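Local coordinates for protein phosphatase Slingshot homolog 2 (Homo sapiens, PDB 2NT2) that dephosphorylates and activates the actin-depolymerizing factor cofilin as a dual-specificity protein phosphatase, thereby regulating actin filament dynamics, at residues V99-M104 / R133-Y138. The protein carries 1 engineered substitution. Numbering follows the deposited sequence.
Sequences VIAYAM and RQLEEY
The edge of the Tyr138 ring meets the main chain of the facing helix: CE2 of Tyr138 lies 3.2 Å from the carbonyl O of Ala101, which sits close to the ring plane. The methyl of Ala101 meets the same side of the ring from off its plane, with CB 3.5 Å from Tyr138 CE2 and slightly farther from CD2. CG of Tyr138 is anti to the backbone N (chi1 -168°), which starts the side chain toward helix 94-107; that helix runs nearly parallel to helix 129-143, segments 99-104 and 133-138 making an angle of 11°. The segment axes come within 10.5 Å, and Ala101 takes up little of that gap, which Leu135 and Tyr138 span from the other side. One turn before the tyrosine, Leu135 directs CD2 at the alanine, 3.8 Å from Ala101 CB, while Ile100 CG2 also reaches Leu135 CD2, their side chains crossing at about a right angle. Met104 slides past Tyr138 in the opposite direction, and its sulfur stands at the ring edge in a Met-aromatic contact, SD 5.5 Å from the Tyr138 centroid. A bend at chi3 (67°) carries its terminal methyl on toward helix 129-143, where CE lies 3.6 Å from Leu135 O and also meets Tyr138 CD2. Trp67 of helix 67-79 touches Ala101 and Leu135 and packs edge-to-face with Tyr138, while Ile100 extends the apolar layer to helix 111-121. An alanine at Tyr138 would probably open a gap beside Ala101 and Met104 and deprive Trp67 of its aromatic partner. Inside this dual-specificity phosphatase catalytic domain, the two helices are joined by buried apolar and sulfur-aromatic contacts, with the weakly polar ring edge turned to a carbonyl oxygen, an arrangement consistent with a modest electrostatic attraction.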
ATOM      1  N   VAL A  99      -2.002   1.541   2.374  1.00 21.26           N
ATOM      2  CA  VAL A  99      -1.874   0.546   3.437  1.00 21.96           C
ATOM      3  C   VAL A  99      -2.744   0.910   4.633  1.00 17.94           C
ATOM      4  O   VAL A  99      -3.389   0.057   5.241  1.00 15.10           O
ATOM      5  CB  VAL A  99      -0.414   0.381   3.892  1.00 16.24           C
ATOM      6  CG1 VAL A  99      -0.364  -0.385   5.203  1.00  9.90           C
ATOM      7  CG2 VAL A  99       0.416  -0.325   2.832  1.00 11.34           C
ATOM      8  N   ILE A 100      -2.794   2.200   4.978  1.00 16.41           N
ATOM      9  CA  ILE A 100      -3.605   2.604   6.123  1.00 15.85           C
ATOM     10  C   ILE A 100      -5.082   2.308   5.868  1.00 13.59           C
ATOM     11  O   ILE A 100      -5.778   1.811   6.750  1.00 17.93           O
ATOM     12  CB  ILE A 100      -3.420   4.089   6.471  1.00 20.90           C
ATOM     13  CG1 ILE A 100      -2.064   4.438   7.078  1.00 19.91           C
ATOM     14  CG2 ILE A 100      -4.544   4.544   7.395  1.00 15.19           C
ATOM     15  CD1 ILE A 100      -1.462   5.743   6.607  1.00 14.58           C
ATOM     16  N   ALA A 101      -5.550   2.621   4.667  1.00 12.01           N
ATOM     17  CA  ALA A 101      -6.920   2.386   4.250  1.00 12.40           C
ATOM     18  C   ALA A 101      -7.267   0.905   4.290  1.00 16.81           C
ATOM     19  O   ALA A 101      -8.352   0.529   4.725  1.00 14.43           O
ATOM     20  CB  ALA A 101      -7.158   2.925   2.846  1.00  6.22           C
ATOM     21  N   TYR A 102      -6.361   0.055   3.810  1.00 13.25           N
ATOM     22  CA  TYR A 102      -6.654  -1.379   3.822  1.00 14.82           C
ATOM     23  C   TYR A 102      -6.889  -1.875   5.250  1.00 15.86           C
ATOM     24  O   TYR A 102      -7.825  -2.631   5.502  1.00 17.84           O
ATOM     25  CB  TYR A 102      -5.523  -2.168   3.169  1.00 14.30           C
ATOM     26  CG  TYR A 102      -5.661  -3.667   3.333  1.00 21.60           C
ATOM     27  CD1 TYR A 102      -6.567  -4.384   2.563  1.00 15.62           C
ATOM     28  CD2 TYR A 102      -4.891  -4.362   4.254  1.00 25.84           C
ATOM     29  CE1 TYR A 102      -6.704  -5.751   2.703  1.00 19.07           C
ATOM     30  CE2 TYR A 102      -5.020  -5.732   4.401  1.00 28.88           C
ATOM     31  CZ  TYR A 102      -5.927  -6.422   3.623  1.00 23.83           C
ATOM     32  OH  TYR A 102      -6.051  -7.786   3.773  1.00 21.80           O
ATOM     33  N   ALA A 103      -6.047  -1.443   6.178  1.00 15.81           N
ATOM     34  CA  ALA A 103      -6.155  -1.825   7.582  1.00 13.75           C
ATOM     35  C   ALA A 103      -7.466  -1.359   8.201  1.00 15.19           C
ATOM     36  O   ALA A 103      -8.117  -2.096   8.950  1.00 26.51           O
ATOM     37  CB  ALA A 103      -4.969  -1.294   8.369  1.00 14.63           C
ATOM     38  N   MET A 104      -7.888  -0.139   7.880  1.00 15.79           N
ATOM     39  CA  MET A 104      -9.190   0.358   8.328  1.00 13.89           C
ATOM     40  C   MET A 104     -10.303  -0.573   7.853  1.00 17.13           C
ATOM     41  O   MET A 104     -11.132  -1.053   8.619  1.00 13.24           O
ATOM     42  CB  MET A 104      -9.451   1.754   7.768  1.00 17.79           C
ATOM     43  CG  MET A 104      -8.693   2.882   8.434  1.00 15.99           C
ATOM     44  SD  MET A 104      -8.728   4.419   7.488  1.00 21.35           S
ATOM     45  CE  MET A 104     -10.453   4.866   7.596  1.00 18.44           C
ATOM     46  N   ARG A 133      -6.889  13.937   3.959  1.00 19.24           N
ATOM     47  CA  ARG A 133      -8.304  14.295   3.895  1.00 20.90           C
ATOM     48  C   ARG A 133      -9.135  13.101   3.441  1.00 17.75           C
ATOM     49  O   ARG A 133     -10.225  12.848   3.952  1.00 23.68           O
ATOM     50  CB  ARG A 133      -8.501  15.477   2.949  1.00 28.45           C
ATOM     51  CG  ARG A 133      -9.680  16.372   3.299  1.00 34.69           C
ATOM     52  CD  ARG A 133     -10.727  16.362   2.198  1.00 36.51           C
ATOM     53  NE  ARG A 133     -11.015  17.685   1.666  1.00 46.93           N
ATOM     54  CZ  ARG A 133     -12.045  18.454   1.999  1.00 53.74           C
ATOM     55  NH1 ARG A 133     -12.926  18.031   2.896  1.00 61.98           N
ATOM     56  NH2 ARG A 133     -12.189  19.649   1.438  1.00 47.66           N
ATOM     57  N   GLN A 134      -8.602  12.370   2.465  1.00 14.24           N
ATOM     58  CA  GLN A 134      -9.345  11.270   1.861  1.00 17.53           C
ATOM     59  C   GLN A 134      -9.491  10.075   2.786  1.00 15.40           C
ATOM     60  O   GLN A 134     -10.514   9.390   2.759  1.00 23.05           O
ATOM     61  CB  GLN A 134      -8.672  10.841   0.550  1.00 17.37           C
ATOM     62  CG  GLN A 134      -8.976  11.779  -0.605  1.00 12.73           C
ATOM     63  CD  GLN A 134      -7.917  11.742  -1.688  1.00 14.53           C
ATOM     64  OE1 GLN A 134      -7.669  10.705  -2.306  1.00 18.97           O
ATOM     65  NE2 GLN A 134      -7.298  12.889  -1.921  1.00 16.63           N
ATOM     66  N   LEU A 135      -8.484   9.823   3.609  1.00 15.02           N
ATOM     67  CA  LEU A 135      -8.545   8.743   4.589  1.00 17.65           C
ATOM     68  C   LEU A 135      -9.611   9.025   5.644  1.00 21.09           C
ATOM     69  O   LEU A 135     -10.325   8.115   6.057  1.00 18.14           O
ATOM     70  CB  LEU A 135      -7.179   8.525   5.245  1.00 15.51           C
ATOM     71  CG  LEU A 135      -6.132   7.810   4.383  1.00 15.21           C
ATOM     72  CD1 LEU A 135      -4.737   8.028   4.956  1.00 14.59           C
ATOM     73  CD2 LEU A 135      -6.434   6.329   4.254  1.00  7.27           C
ATOM     74  N   GLU A 136      -9.717  10.289   6.042  1.00 25.88           N
ATOM     75  CA  GLU A 136     -10.790  10.769   6.898  1.00 23.96           C
ATOM     76  C   GLU A 136     -12.147  10.544   6.230  1.00 19.77           C
ATOM     77  O   GLU A 136     -13.110  10.133   6.869  1.00 18.27           O
ATOM     78  CB  GLU A 136     -10.647  12.259   7.185  1.00 26.55           C
ATOM     79  CG  GLU A 136      -9.627  12.644   8.232  1.00 31.46           C
ATOM     80  CD  GLU A 136      -9.385  14.149   8.248  1.00 31.88           C
ATOM     81  OE1 GLU A 136     -10.268  14.895   7.763  1.00 25.07           O
ATOM     82  OE2 GLU A 136      -8.307  14.557   8.737  1.00 25.39           O
ATOM     83  N   GLU A 137     -12.212  10.834   4.927  1.00 20.13           N
ATOM     84  CA  GLU A 137     -13.443  10.528   4.201  1.00 26.59           C
ATOM     85  C   GLU A 137     -13.720   9.023   4.263  1.00 29.70           C
ATOM     86  O   GLU A 137     -14.817   8.613   4.636  1.00 25.16           O
ATOM     87  CB  GLU A 137     -13.376  10.999   2.747  1.00 24.50           C
ATOM     88  CG  GLU A 137     -14.695  10.864   2.008  1.00 21.42           C
ATOM     89  CD  GLU A 137     -14.764  11.615   0.699  1.00 28.66           C
ATOM     90  OE1 GLU A 137     -15.797  11.461   0.003  1.00 17.82           O
ATOM     91  OE2 GLU A 137     -13.807  12.348   0.368  1.00 26.90           O
ATOM     92  N   TYR A 138     -12.711   8.245   3.895  1.00 23.86           N
ATOM     93  CA  TYR A 138     -12.812   6.791   3.810  1.00 16.64           C
ATOM     94  C   TYR A 138     -13.419   6.235   5.093  1.00 15.84           C
ATOM     95  O   TYR A 138     -14.352   5.434   5.067  1.00 23.96           O
ATOM     96  CB  TYR A 138     -11.436   6.188   3.563  1.00 20.08           C
ATOM     97  CG  TYR A 138     -11.401   4.736   3.165  1.00 17.70           C
ATOM     98  CD1 TYR A 138     -12.191   4.265   2.131  1.00 19.78           C
ATOM     99  CD2 TYR A 138     -10.575   3.829   3.821  1.00 11.13           C
ATOM    100  CE1 TYR A 138     -12.175   2.939   1.751  1.00 22.39           C
ATOM    101  CE2 TYR A 138     -10.547   2.496   3.449  1.00 18.39           C
ATOM    102  CZ  TYR A 138     -11.348   2.057   2.414  1.00 19.56           C
ATOM    103  OH  TYR A 138     -11.331   0.737   2.029  1.00 17.75           O
TER